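PDB 3D37: tail protein, 43 kDa from Neisseria meningitidis MC58, which is of unknown function but probably forms part of the tail baseplate of a Mu-like prophage. Local coordinates for residues P34-D39 against G91-G96; G177-S182 against G339-D344; I205-D210 against E276-T281; V216-Q221 against K249-S254. All coordinates share one frame; numbering follows the deposited sequence.

Contact 1 of 4, residues P34-D39 against G91-G96; sequences PADSFD and GRDLAG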
loop_
_atom_site.group_PDB
_atom_site.type_symbol
_atom_site.label_atom_id
_atom_site.label_comp_id
_atom_site.label_asym_id
_atom_site.label_seq_id
_atom_site.Cartn_x
_atom_site.Cartn_y
_atom_site.Cartn_z
ATOM N N PRO A 34 -27.270 9.162 20.087
ATOM C CA PRO A 34 -28.502 8.486 20.551
ATOM C C PRO A 34 -28.438 6.949 20.642
ATOM O O PRO A 34 -28.606 6.402 21.723
ATOM C CB PRO A 34 -29.550 8.909 19.496
ATOM C CG PRO A 34 -29.127 10.293 19.112
ATOM C CD PRO A 34 -27.583 10.110 18.990
ATOM N N ALA A 35 -28.174 6.274 19.536
ATOM C CA ALA A 35 -28.198 4.806 19.500
ATOM C C ALA A 35 -26.758 4.277 19.462
ATOM O O ALA A 35 -26.054 4.503 18.486
ATOM C CB ALA A 35 -28.963 4.300 18.278
ATOM N N ASP A 36 -26.325 3.609 20.534
ATOM C CA ASP A 36 -25.053 2.888 20.547
ATOM C C ASP A 36 -25.121 1.808 19.450
ATOM O O ASP A 36 -26.195 1.395 19.043
ATOM C CB ASP A 36 -24.778 2.261 21.920
ATOM C CG ASP A 36 -24.642 3.288 23.055
ATOM O OD1 ASP A 36 -24.477 4.523 22.811
ATOM O OD2 ASP A 36 -24.619 2.829 24.216
ATOM N N SER A 37 -23.967 1.416 18.921
ATOM C CA SER A 37 -23.917 0.522 17.808
ATOM C C SER A 37 -22.806 -0.526 17.911
ATOM O O SER A 37 -21.860 -0.466 18.708
ATOM C CB SER A 37 -23.693 1.324 16.515
ATOM O OG SER A 37 -22.508 2.029 16.603
ATOM N N PHE A 38 -22.984 -1.527 17.095
ATOM C CA PHE A 38 -22.066 -2.618 17.023
ATOM C C PHE A 38 -21.920 -3.077 15.585
ATOM O O PHE A 38 -22.835 -2.938 14.755
ATOM C CB PHE A 38 -22.497 -3.781 17.924
ATOM C CG PHE A 38 -23.811 -4.408 17.551
ATOM C CD1 PHE A 38 -23.864 -5.474 16.649
ATOM C CD2 PHE A 38 -24.993 -3.972 18.147
ATOM C CE1 PHE A 38 -25.093 -6.079 16.297
ATOM C CE2 PHE A 38 -26.245 -4.583 17.793
ATOM C CZ PHE A 38 -26.275 -5.628 16.868
ATOM N N ASP A 39 -20.741 -3.642 15.353
ATOM C CA ASP A 39 -20.310 -4.166 14.088
ATOM C C ASP A 39 -19.327 -5.339 14.258
ATOM O O ASP A 39 -18.327 -5.177 14.930
ATOM C CB ASP A 39 -19.664 -3.013 13.369
ATOM C CG ASP A 39 -20.075 -2.962 11.995
ATOM O OD1 ASP A 39 -19.408 -3.700 11.228
ATOM O OD2 ASP A 39 -21.108 -2.254 11.724
ATOM N N GLY A 91 -25.753 -3.472 13.938
ATOM C CA GLY A 91 -26.936 -3.085 14.627
ATOM C C GLY A 91 -26.750 -1.959 15.591
ATOM O O GLY A 91 -25.671 -1.319 15.715
ATOM N N ARG A 92 -27.861 -1.693 16.246
ATOM C CA ARG A 92 -27.978 -0.602 17.214
ATOM C C ARG A 92 -28.613 -1.111 18.485
ATOM O O ARG A 92 -29.243 -2.165 18.477
ATOM C CB ARG A 92 -28.815 0.523 16.621
ATOM C CG ARG A 92 -28.117 1.212 15.416
ATOM C CD ARG A 92 -29.019 2.285 14.853
ATOM N NE ARG A 92 -30.251 1.665 14.404
ATOM C CZ ARG A 92 -31.389 2.277 14.099
ATOM N NH1 ARG A 92 -31.529 3.585 14.269
ATOM N NH2 ARG A 92 -32.421 1.531 13.710
ATOM N N ASP A 93 -28.426 -0.355 19.567
ATOM C CA ASP A 93 -29.147 -0.602 20.841
ATOM C C ASP A 93 -30.648 -0.242 20.726
ATOM O O ASP A 93 -31.113 0.146 19.662
ATOM C CB ASP A 93 -28.453 0.090 22.042
ATOM C CG ASP A 93 -28.654 1.585 22.056
ATOM O OD1 ASP A 93 -29.428 2.110 21.223
ATOM O OD2 ASP A 93 -27.981 2.266 22.850
ATOM N N LEU A 94 -31.401 -0.392 21.821
ATOM C CA LEU A 94 -32.849 -0.263 21.760
ATOM C C LEU A 94 -33.301 1.179 21.535
ATOM O O LEU A 94 -34.460 1.415 21.195
ATOM C CB LEU A 94 -33.509 -0.859 23.014
ATOM C CG LEU A 94 -33.216 -2.314 23.385
ATOM C CD1 LEU A 94 -33.918 -2.673 24.740
ATOM C CD2 LEU A 94 -33.636 -3.259 22.285
ATOM N N ALA A 95 -32.394 2.147 21.725
ATOM C CA ALA A 95 -32.671 3.536 21.357
ATOM C C ALA A 95 -32.951 3.652 19.900
ATOM O O ALA A 95 -33.562 4.575 19.527
ATOM C CB ALA A 95 -31.500 4.451 21.725
ATOM N N GLY A 96 -32.444 2.744 19.056
ATOM C CA GLY A 96 -32.794 2.709 17.639
ATOM C C GLY A 96 -34.289 2.798 17.328
ATOM O O GLY A 96 -34.665 3.487 16.421
HETATM O O HOH W 1 -28.482 4.731 23.944
HETATM O O HOH W 2 -26.569 0.604 24.598
#

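Contact 2 of 4, residues G177-S182 against G339-D344; sequences GGADYS and GIWTPD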
loop_
_atom_site.group_PDB
_atom_site.type_symbol
_atom_site.label_atom_id
_atom_site.label_comp_id
_atom_site.label_asym_id
_atom_site.label_seq_id
_atom_site.Cartn_x
_atom_site.Cartn_y
_atom_site.Cartn_z
ATOM N N GLY A 177 -30.973 10.934 33.145
ATOM C CA GLY A 177 -30.011 11.185 34.195
ATOM C C GLY A 177 -28.821 12.027 33.797
ATOM O O GLY A 177 -28.857 12.786 32.841
ATOM N N GLY A 178 -27.764 11.902 34.581
ATOM C CA GLY A 178 -26.567 12.694 34.371
ATOM C C GLY A 178 -25.389 12.079 35.049
ATOM O O GLY A 178 -25.478 10.979 35.618
ATOM N N ALA A 179 -24.274 12.792 34.985
ATOM C CA ALA A 179 -23.035 12.293 35.541
ATOM C C ALA A 179 -22.995 12.377 37.078
ATOM O O ALA A 179 -23.440 13.362 37.686
ATOM C CB ALA A 179 -21.844 13.072 34.952
ATOM N N ASP A 180 -22.366 11.372 37.680
ATOM C CA ASP A 180 -22.020 11.442 39.073
ATOM C C ASP A 180 -20.526 11.633 39.301
ATOM O O ASP A 180 -19.749 10.684 39.158
ATOM C CB ASP A 180 -22.459 10.179 39.771
ATOM C CG ASP A 180 -22.315 10.271 41.274
ATOM O OD1 ASP A 180 -22.172 11.399 41.811
ATOM O OD2 ASP A 180 -22.360 9.196 41.919
ATOM N N TYR A 181 -20.144 12.853 39.667
ATOM C CA TYR A 181 -18.769 13.211 39.905
ATOM C C TYR A 181 -18.271 12.927 41.336
ATOM O O TYR A 181 -17.141 13.278 41.680
ATOM C CB TYR A 181 -18.580 14.702 39.546
ATOM C CG TYR A 181 -18.936 14.983 38.112
ATOM C CD1 TYR A 181 -18.126 14.511 37.091
ATOM C CD2 TYR A 181 -20.096 15.694 37.773
ATOM C CE1 TYR A 181 -18.461 14.702 35.751
ATOM C CE2 TYR A 181 -20.431 15.936 36.431
ATOM C CZ TYR A 181 -19.594 15.418 35.416
ATOM O OH TYR A 181 -19.885 15.602 34.086
ATOM N N SER A 182 -19.125 12.330 42.170
ATOM C CA SER A 182 -18.745 11.860 43.501
ATOM C C SER A 182 -18.038 10.512 43.398
ATOM O O SER A 182 -17.140 10.229 44.178
ATOM C CB SER A 182 -19.983 11.793 44.441
ATOM O OG SER A 182 -20.872 10.718 44.131
ATOM N N GLY A 339 -16.562 17.304 35.450
ATOM C CA GLY A 339 -17.484 18.151 36.182
ATOM C C GLY A 339 -18.370 19.054 35.328
ATOM O O GLY A 339 -19.169 19.778 35.872
ATOM N N ILE A 340 -18.264 18.990 34.003
ATOM C CA ILE A 340 -18.936 19.950 33.106
ATOM C C ILE A 340 -20.321 19.478 32.620
ATOM O O ILE A 340 -21.280 20.238 32.618
ATOM C CB ILE A 340 -17.982 20.287 31.885
ATOM C CG1 ILE A 340 -16.653 20.909 32.380
ATOM C CG2 ILE A 340 -18.664 21.198 30.874
ATOM C CD1 ILE A 340 -16.779 22.155 33.315
ATOM N N TRP A 341 -20.436 18.215 32.231
ATOM C CA TRP A 341 -21.674 17.628 31.672
ATOM C C TRP A 341 -22.715 17.388 32.766
ATOM O O TRP A 341 -22.376 16.887 33.815
ATOM C CB TRP A 341 -21.355 16.271 30.944
ATOM C CG TRP A 341 -22.517 15.685 30.116
ATOM C CD1 TRP A 341 -23.185 16.302 29.089
ATOM C CD2 TRP A 341 -23.180 14.395 30.294
ATOM N NE1 TRP A 341 -24.178 15.489 28.618
ATOM C CE2 TRP A 341 -24.213 14.326 29.340
ATOM C CE3 TRP A 341 -22.989 13.311 31.158
ATOM C CZ2 TRP A 341 -25.042 13.195 29.202
ATOM C CZ3 TRP A 341 -23.819 12.186 31.023
ATOM C CH2 TRP A 341 -24.820 12.137 30.054
ATOM N N THR A 342 -23.990 17.691 32.483
ATOM C CA THR A 342 -25.120 17.457 33.405
ATOM C C THR A 342 -24.754 17.576 34.902
ATOM O O THR A 342 -24.863 16.591 35.663
ATOM C CB THR A 342 -25.719 16.061 33.155
ATOM O OG1 THR A 342 -24.689 15.085 33.326
ATOM C CG2 THR A 342 -26.306 15.944 31.743
ATOM N N PRO A 343 -24.295 18.773 35.326
ATOM C CA PRO A 343 -23.826 18.970 36.715
ATOM C C PRO A 343 -24.946 18.952 37.781
ATOM O O PRO A 343 -24.677 18.677 38.956
ATOM C CB PRO A 343 -23.131 20.340 36.667
ATOM C CG PRO A 343 -23.806 21.071 35.536
ATOM C CD PRO A 343 -24.169 20.004 34.523
ATOM N N ASP A 344 -26.188 19.201 37.374
ATOM C CA ASP A 344 -27.302 19.187 38.319
ATOM C C ASP A 344 -27.718 17.787 38.750
ATOM O O ASP A 344 -28.377 17.643 39.785
ATOM C CB ASP A 344 -28.508 19.910 37.726
ATOM C CG ASP A 344 -28.166 21.327 37.271
ATOM O OD1 ASP A 344 -27.210 21.922 37.859
ATOM O OD2 ASP A 344 -28.857 21.835 36.336
HETATM O O HOH W 3 -24.078 15.663 37.979
HETATM O O HOH W 4 -17.952 16.567 32.203
#

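Contact 3 of 4, residues I205-D210 against E276-T281; sequences IEWDTD and EGFTLT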
loop_
_atom_site.group_PDB
_atom_site.type_symbol
_atom_site.label_atom_id
_atom_site.label_comp_id
_atom_site.label_asym_id
_atom_site.label_seq_id
_atom_site.Cartn_x
_atom_site.Cartn_y
_atom_site.Cartn_z
ATOM N N ILE A 205 -5.245 14.566 21.512
ATOM C CA ILE A 205 -5.931 15.697 22.080
ATOM C C ILE A 205 -6.367 16.665 20.960
ATOM O O ILE A 205 -5.611 16.930 20.021
ATOM C CB ILE A 205 -5.047 16.426 23.094
ATOM C CG1 ILE A 205 -4.345 15.392 23.998
ATOM C CG2 ILE A 205 -5.825 17.499 23.806
ATOM C CD1 ILE A 205 -3.899 15.927 25.303
ATOM N N GLU A 206 -7.608 17.126 21.057
ATOM C CA GLU A 206 -8.168 18.086 20.143
ATOM C C GLU A 206 -8.798 19.248 20.847
ATOM O O GLU A 206 -9.636 19.071 21.748
ATOM C CB GLU A 206 -9.275 17.471 19.319
ATOM C CG GLU A 206 -8.914 16.195 18.614
ATOM C CD GLU A 206 -10.133 15.661 17.900
ATOM O OE1 GLU A 206 -10.454 16.280 16.850
ATOM O OE2 GLU A 206 -10.810 14.700 18.420
ATOM N N TRP A 207 -8.412 20.438 20.405
ATOM C CA TRP A 207 -8.981 21.660 20.863
ATOM C C TRP A 207 -9.588 22.363 19.653
ATOM O O TRP A 207 -8.967 22.466 18.574
ATOM C CB TRP A 207 -7.927 22.588 21.398
ATOM C CG TRP A 207 -7.127 22.166 22.538
ATOM C CD1 TRP A 207 -7.322 22.522 23.861
ATOM C CD2 TRP A 207 -5.928 21.416 22.498
ATOM N NE1 TRP A 207 -6.307 21.999 24.633
ATOM C CE2 TRP A 207 -5.444 21.320 23.821
ATOM C CE3 TRP A 207 -5.219 20.788 21.477
ATOM C CZ2 TRP A 207 -4.288 20.629 24.139
ATOM C CZ3 TRP A 207 -4.070 20.104 21.792
ATOM C CH2 TRP A 207 -3.611 20.029 23.117
ATOM N N ASP A 208 -10.770 22.894 19.870
ATOM C CA ASP A 208 -11.561 23.492 18.818
ATOM C C ASP A 208 -12.255 24.726 19.395
ATOM O O ASP A 208 -12.895 24.642 20.423
ATOM C CB ASP A 208 -12.571 22.444 18.376
ATOM C CG ASP A 208 -13.444 22.916 17.307
ATOM O OD1 ASP A 208 -14.139 23.914 17.528
ATOM O OD2 ASP A 208 -13.446 22.274 16.236
ATOM N N THR A 209 -12.127 25.860 18.729
ATOM C CA THR A 209 -12.704 27.112 19.201
ATOM C C THR A 209 -13.951 27.558 18.402
ATOM O O THR A 209 -14.392 28.703 18.482
ATOM C CB THR A 209 -11.625 28.191 19.160
ATOM O OG1 THR A 209 -11.192 28.378 17.808
ATOM C CG2 THR A 209 -10.388 27.770 20.002
ATOM N N ASP A 210 -14.534 26.646 17.643
ATOM C CA ASP A 210 -15.731 26.925 16.860
ATOM C C ASP A 210 -16.850 27.670 17.604
ATOM O O ASP A 210 -17.478 28.601 17.089
ATOM C CB ASP A 210 -16.347 25.592 16.445
ATOM C CG ASP A 210 -16.269 25.346 14.985
ATOM O OD1 ASP A 210 -15.789 24.227 14.631
ATOM O OD2 ASP A 210 -16.726 26.256 14.206
ATOM N N GLU A 276 -17.629 20.592 23.690
ATOM C CA GLU A 276 -17.256 20.429 22.277
ATOM C C GLU A 276 -15.865 20.919 21.956
ATOM O O GLU A 276 -15.279 20.489 20.979
ATOM C CB GLU A 276 -18.226 21.194 21.366
ATOM C CG GLU A 276 -19.527 20.510 21.097
ATOM C CD GLU A 276 -20.537 21.493 20.497
ATOM O OE1 GLU A 276 -20.087 22.456 19.827
ATOM O OE2 GLU A 276 -21.760 21.316 20.706
ATOM N N GLY A 277 -15.353 21.838 22.767
ATOM C CA GLY A 277 -14.086 22.453 22.536
ATOM C C GLY A 277 -12.873 21.634 22.888
ATOM O O GLY A 277 -11.769 21.986 22.463
ATOM N N PHE A 278 -13.041 20.531 23.633
ATOM C CA PHE A 278 -11.862 19.747 24.064
ATOM C C PHE A 278 -12.224 18.268 24.109
ATOM O O PHE A 278 -13.245 17.900 24.688
ATOM C CB PHE A 278 -11.331 20.234 25.435
ATOM C CG PHE A 278 -10.244 19.360 26.008
ATOM C CD1 PHE A 278 -8.920 19.612 25.744
ATOM C CD2 PHE A 278 -10.567 18.284 26.813
ATOM C CE1 PHE A 278 -7.945 18.848 26.245
ATOM C CE2 PHE A 278 -9.591 17.497 27.324
ATOM C CZ PHE A 278 -8.275 17.769 27.041
ATOM N N THR A 279 -11.389 17.441 23.486
ATOM C CA THR A 279 -11.521 15.973 23.584
ATOM C C THR A 279 -10.138 15.366 23.771
ATOM O O THR A 279 -9.206 15.717 23.056
ATOM C CB THR A 279 -12.166 15.334 22.301
ATOM O OG1 THR A 279 -13.301 16.120 21.921
ATOM C CG2 THR A 279 -12.587 13.855 22.574
ATOM N N LEU A 280 -10.029 14.471 24.747
ATOM C CA LEU A 280 -8.870 13.615 24.965
ATOM C C LEU A 280 -9.286 12.201 24.612
ATOM O O LEU A 280 -10.181 11.656 25.256
ATOM C CB LEU A 280 -8.450 13.698 26.422
ATOM C CG LEU A 280 -7.364 12.736 26.929
ATOM C CD1 LEU A 280 -6.038 12.949 26.257
ATOM C CD2 LEU A 280 -7.282 12.871 28.505
ATOM N N THR A 281 -8.710 11.644 23.557
ATOM C CA THR A 281 -8.971 10.257 23.116
ATOM C C THR A 281 -7.777 9.362 23.442
ATOM O O THR A 281 -6.672 9.537 22.914
ATOM C CB THR A 281 -9.335 10.193 21.591
ATOM O OG1 THR A 281 -10.348 11.163 21.315
ATOM C CG2 THR A 281 -9.868 8.871 21.209
HETATM O O HOH W 5 -9.347 13.548 20.835
HETATM O O HOH W 6 -12.780 18.656 20.645
#

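Contact 4 of 4, residues V216-Q221 against K249-S254; sequences VTFLAQ and KTVVVS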
loop_
_atom_site.group_PDB
_atom_site.type_symbol
_atom_site.label_atom_id
_atom_site.label_comp_id
_atom_site.label_asym_id
_atom_site.label_seq_id
_atom_site.Cartn_x
_atom_site.Cartn_y
_atom_site.Cartn_z
ATOM N N VAL A 216 -22.567 36.200 24.470
ATOM C CA VAL A 216 -23.712 35.473 23.945
ATOM C C VAL A 216 -24.932 36.036 24.617
ATOM O O VAL A 216 -25.031 36.048 25.835
ATOM C CB VAL A 216 -23.612 33.949 24.155
ATOM C CG1 VAL A 216 -24.890 33.241 23.625
ATOM C CG2 VAL A 216 -22.340 33.422 23.460
ATOM N N THR A 217 -25.850 36.528 23.809
ATOM C CA THR A 217 -27.048 37.088 24.335
ATOM C C THR A 217 -28.149 36.049 24.178
ATOM O O THR A 217 -28.427 35.579 23.075
ATOM C CB THR A 217 -27.326 38.479 23.676
ATOM O OG1 THR A 217 -27.365 38.358 22.249
ATOM C CG2 THR A 217 -26.195 39.450 24.036
ATOM N N PHE A 218 -28.731 35.656 25.313
ATOM C CA PHE A 218 -29.802 34.670 25.362
ATOM C C PHE A 218 -31.133 35.400 25.541
ATOM O O PHE A 218 -31.248 36.298 26.404
ATOM C CB PHE A 218 -29.577 33.675 26.515
ATOM C CG PHE A 218 -28.349 32.783 26.340
ATOM C CD1 PHE A 218 -28.435 31.597 25.634
ATOM C CD2 PHE A 218 -27.117 33.146 26.888
ATOM C CE1 PHE A 218 -27.299 30.755 25.483
ATOM C CE2 PHE A 218 -25.991 32.332 26.744
ATOM C CZ PHE A 218 -26.079 31.141 26.036
ATOM N N LEU A 219 -32.125 35.016 24.722
ATOM C CA LEU A 219 -33.435 35.682 24.700
ATOM C C LEU A 219 -34.538 34.679 24.948
ATOM O O LEU A 219 -34.461 33.524 24.505
ATOM C CB LEU A 219 -33.712 36.376 23.354
ATOM C CG LEU A 219 -32.700 37.360 22.758
ATOM C CD1 LEU A 219 -33.293 37.925 21.367
ATOM C CD2 LEU A 219 -32.417 38.483 23.787
ATOM N N ALA A 220 -35.562 35.115 25.669
ATOM C CA ALA A 220 -36.781 34.321 25.795
ATOM C C ALA A 220 -37.983 35.228 26.046
ATOM O O ALA A 220 -37.843 36.392 26.457
ATOM C CB ALA A 220 -36.639 33.232 26.900
ATOM N N GLN A 221 -39.155 34.699 25.738
ATOM C CA GLN A 221 -40.390 35.419 25.921
ATOM C C GLN A 221 -41.135 34.773 27.100
ATOM O O GLN A 221 -41.279 33.542 27.142
ATOM C CB GLN A 221 -41.210 35.381 24.632
ATOM N N LYS A 249 -22.989 36.141 19.573
ATOM C CA LYS A 249 -24.008 35.222 19.145
ATOM C C LYS A 249 -25.263 35.569 19.920
ATOM O O LYS A 249 -25.201 36.034 21.057
ATOM C CB LYS A 249 -23.577 33.750 19.374
ATOM C CG LYS A 249 -24.528 32.752 18.674
ATOM C CD LYS A 249 -24.196 31.305 18.945
ATOM C CE LYS A 249 -24.042 30.493 17.646
ATOM N NZ LYS A 249 -25.332 30.077 16.996
ATOM N N THR A 250 -26.405 35.365 19.296
ATOM C CA THR A 250 -27.631 35.561 20.003
ATOM C C THR A 250 -28.394 34.275 19.824
ATOM O O THR A 250 -28.445 33.743 18.716
ATOM C CB THR A 250 -28.431 36.810 19.503
ATOM O OG1 THR A 250 -29.618 36.395 18.799
ATOM C CG2 THR A 250 -27.565 37.746 18.645
ATOM N N VAL A 251 -28.964 33.762 20.916
ATOM C CA VAL A 251 -29.702 32.498 20.900
ATOM C C VAL A 251 -31.113 32.714 21.516
ATOM O O VAL A 251 -31.227 33.304 22.587
ATOM C CB VAL A 251 -28.922 31.388 21.688
ATOM C CG1 VAL A 251 -29.738 30.109 21.756
ATOM C CG2 VAL A 251 -27.508 31.133 21.070
ATOM N N VAL A 252 -32.161 32.232 20.841
ATOM C CA VAL A 252 -33.496 32.201 21.426
ATOM C C VAL A 252 -33.714 30.864 22.133
ATOM O O VAL A 252 -33.556 29.807 21.540
ATOM C CB VAL A 252 -34.648 32.488 20.389
ATOM C CG1 VAL A 252 -36.030 32.125 20.977
ATOM C CG2 VAL A 252 -34.643 33.950 19.957
ATOM N N VAL A 253 -34.085 30.936 23.411
ATOM C CA VAL A 253 -34.362 29.768 24.241
ATOM C C VAL A 253 -35.876 29.617 24.449
ATOM O O VAL A 253 -36.546 30.566 24.886
ATOM C CB VAL A 253 -33.681 29.917 25.633
ATOM C CG1 VAL A 253 -34.112 28.769 26.600
ATOM C CG2 VAL A 253 -32.147 30.005 25.477
ATOM N N SER A 254 -36.409 28.428 24.149
ATOM C CA SER A 254 -37.824 28.103 24.444
ATOM C C SER A 254 -37.916 27.072 25.579
ATOM O O SER A 254 -38.455 27.358 26.658
ATOM C CB SER A 254 -38.529 27.580 23.183
ATOM O OG SER A 254 -37.651 26.777 22.401
HETATM O O HOH W 7 -24.394 38.767 21.677
#

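Contact 1 of 4, residues P34-D39 against G91-G96
Pro34 meets Ala95 through its carbonyl, Pro34 O lying 3.5 Å from Ala95 CB, and a water links the same carbonyl to Asp93 OD2. At Ala35 the methyl group points to 91-96 and packs between the CD of Arg92 and the CB of Ala95, while Asp93 OD1 comes up against Ala35 CA. The guanidinium of Arg92 lies beyond, with Gly96 CA over one face and a salt bridge to Asp100. Asp36 is held through its backbone: its N-H reaches Asp93 OD2 in a weak bond of 3.1 Å, and its O takes a straighter one from Asp93 N at 2.9 Å. Asp93 CG sits between its own backbone N and carbonyl carbon (chi1 74°), on the side of Asp36; OD1 also receives a weak capping bond from Ala95 N in the turn that leads into helix 95-100. The two carboxylates come close, Asp36 OD2 to Asp93 OD2 3.7 Å, and a second water bridges these oxygens. Two like charges so close would be expected to repel; the Asp36 carboxylate is also held by Asp30 N, which donates to OD1. From Ser37 on, strand 37-42 runs antiparallel to strand 84-93 within the N-terminal GpP-like domain, a member of the phage barrel group. Ser37 and Arg92 form a non-hydrogen-bonded pair, with Ser37 CA 3.3 Å from Gly91 O. Phe38 and Gly91 form the hydrogen-bonded pair that follows, N-H to O in both directions. Having no side chain, Gly91 lets the Phe38 ring fold over its backbone, and Gly91 CA makes a CH-pi contact 3.8 Å from the ring centroid.

Contact 2 of 4, residues G177-S182 against G339-D344
Tyr181 OH donates to Trp341 O over 2.8 Å, arriving in the carbonyl plane on a lone pair, with a C=O...O angle of 121°. The same hydroxyl accepts from a water that in turn takes the N-H of Trp341, so one phenol oxygen is tied to both backbone polar groups of that residue. Tyr181 CG stands anti to its carbonyl carbon (chi1 -59°), and the ring beyond it lies flat against Gly339. Gly339 CA sits over the ring centre in a CH-pi contact, 3.5 Å from the centroid and 10° off the normal, while Trp341 O stays at the ring edge. Gly339 has a positive phi, which glycine adopts easily. Both segments are irregular and run in nearly opposite directions: 177-182 leaves strand 174-177 of a small three-stranded sheet, and 339-344 follows strand 330-337, so the contact fastens the C-terminal tail to the loop that leads out of that sheet. Nearer the sheet, Ala179 N donates to Thr342 OG1 at 2.9 Å, and this hydroxyl also lies 3.2 Å from Gly178 CA, where the absence of a side chain gives it room. Ala179 CB rests 4.0 Å from Trp341 CE3, and the indole is stacked on Phe31 from the N-terminal part of the chain. Phe315 meets the Tyr181 ring edge-to-face, while Thr342 CG2 lies over the centre of the Trp341 ring, 3.6 Å above its plane.

Contact 3 of 4, residues I205-D210 against E276-T281
Phe278 meets both Ile205 and Trp207 of the neighbouring strand, on one face of an antiparallel pair. Its CE1 touches Ile205 CG2 at 3.5 Å, and its edge is turned to the face of the Trp207 five-membered ring, an edge-to-face pair with centroids 5.3 Å apart and planes at 66°. Ile205 CG2 also lies over the indole of Trp207, toward the rim, and so touches both aromatic groups. Next along the row, Leu280 runs side by side with Ile205, its CD1 3.7 Å from Ile205 CG1; Phe314 of strand 310-324 packs against both Phe278 and Leu280. Strands 202-208 and 278-285 are held by the hydrogen-bonded pair Glu206 and Thr279: Glu206 N reaches Thr279 O at 2.9 Å and Thr279 N returns to Glu206 O at 3.0 Å. Asp208 N to Gly277 O continues the pairing where the chain comes off helix 259-276. Segment 276-281 belongs to the C-terminal tail-protein domain, a family of the phage-barrel group. On the other face Glu206 and Thr279 lie alongside each other, and a water joins Glu206 OE2 to Thr281 OG1. A second water bridges Glu276 O and Thr279 OG1, whose hydroxyl also bonds to Lys336. At the far end Asp208 OD1 accepts from Asp210 N in an Asx turn just after the strand. The other edge of 205-208 pairs antiparallel with a strand of a second subunit. Paired along both edges, 205-208 carries the sheet across the interface; its Ile205 and Trp207 face is apolar, its Glu206 face polar and hydrated.

Contact 4 of 4, residues V216-Q221 against K249-S254
Phe218 CG stands anti to its carbonyl carbon (chi1 -66°), and the ring lies side by side with Val251, Phe218 CD1 4.0 Å from Val251 CB. The same CD1 meets Val253 CG2, also at 4.0 Å, while Val216 CG1 of its own strand lies over one face of the ring, toward the rim. Helix 259-276 packs on this side through Ala266 against Phe218 and Leu262 against Val253. On the opposite face Thr217 OG1, placed between its backbone N and carbonyl carbon, comes 3.3 Å from Thr250 CB, and a water joins this hydroxyl to Lys249 O. Strands 215-220 and 249-252 run parallel, 18° apart. Thr217 N donates to Lys249 O, Val251 N to Thr217 O and Leu219 N to Val251 O, each at 2.9 Å, and Val253 N to Leu219 O closes the row at 2.8 Å, with a nearly linear N-H...O. Strand 234-239 pairs with the other edge of 215-220, making a three-stranded sheet in the third domain. Straight backbone bonds thus fix the register, while Phe218, Ala220 and Val253 pack the sheet on helix 259-276.

Overall arrangement
From the N terminus, contact 1 comes first: it closes the 51 residues between its segments, largely strand, and ties strand 37-42 to strand 84-93 and the turn into helix 95-100. It is complete before contact 2 opens at 177-182. Contact 2 then spans 156 residues to join the loop after strand 174-177 to the C-terminal tail. Within that span lies contact 3, pairing strands 202-208 and 278-285, and within contact 3 in turn lies contact 4, the parallel pair of the outlying third domain; none cross. Helix 259-276 leads back from that domain to contact 3. Contacts 1 and 4 are the farthest apart, with centres about 33 Å from each other.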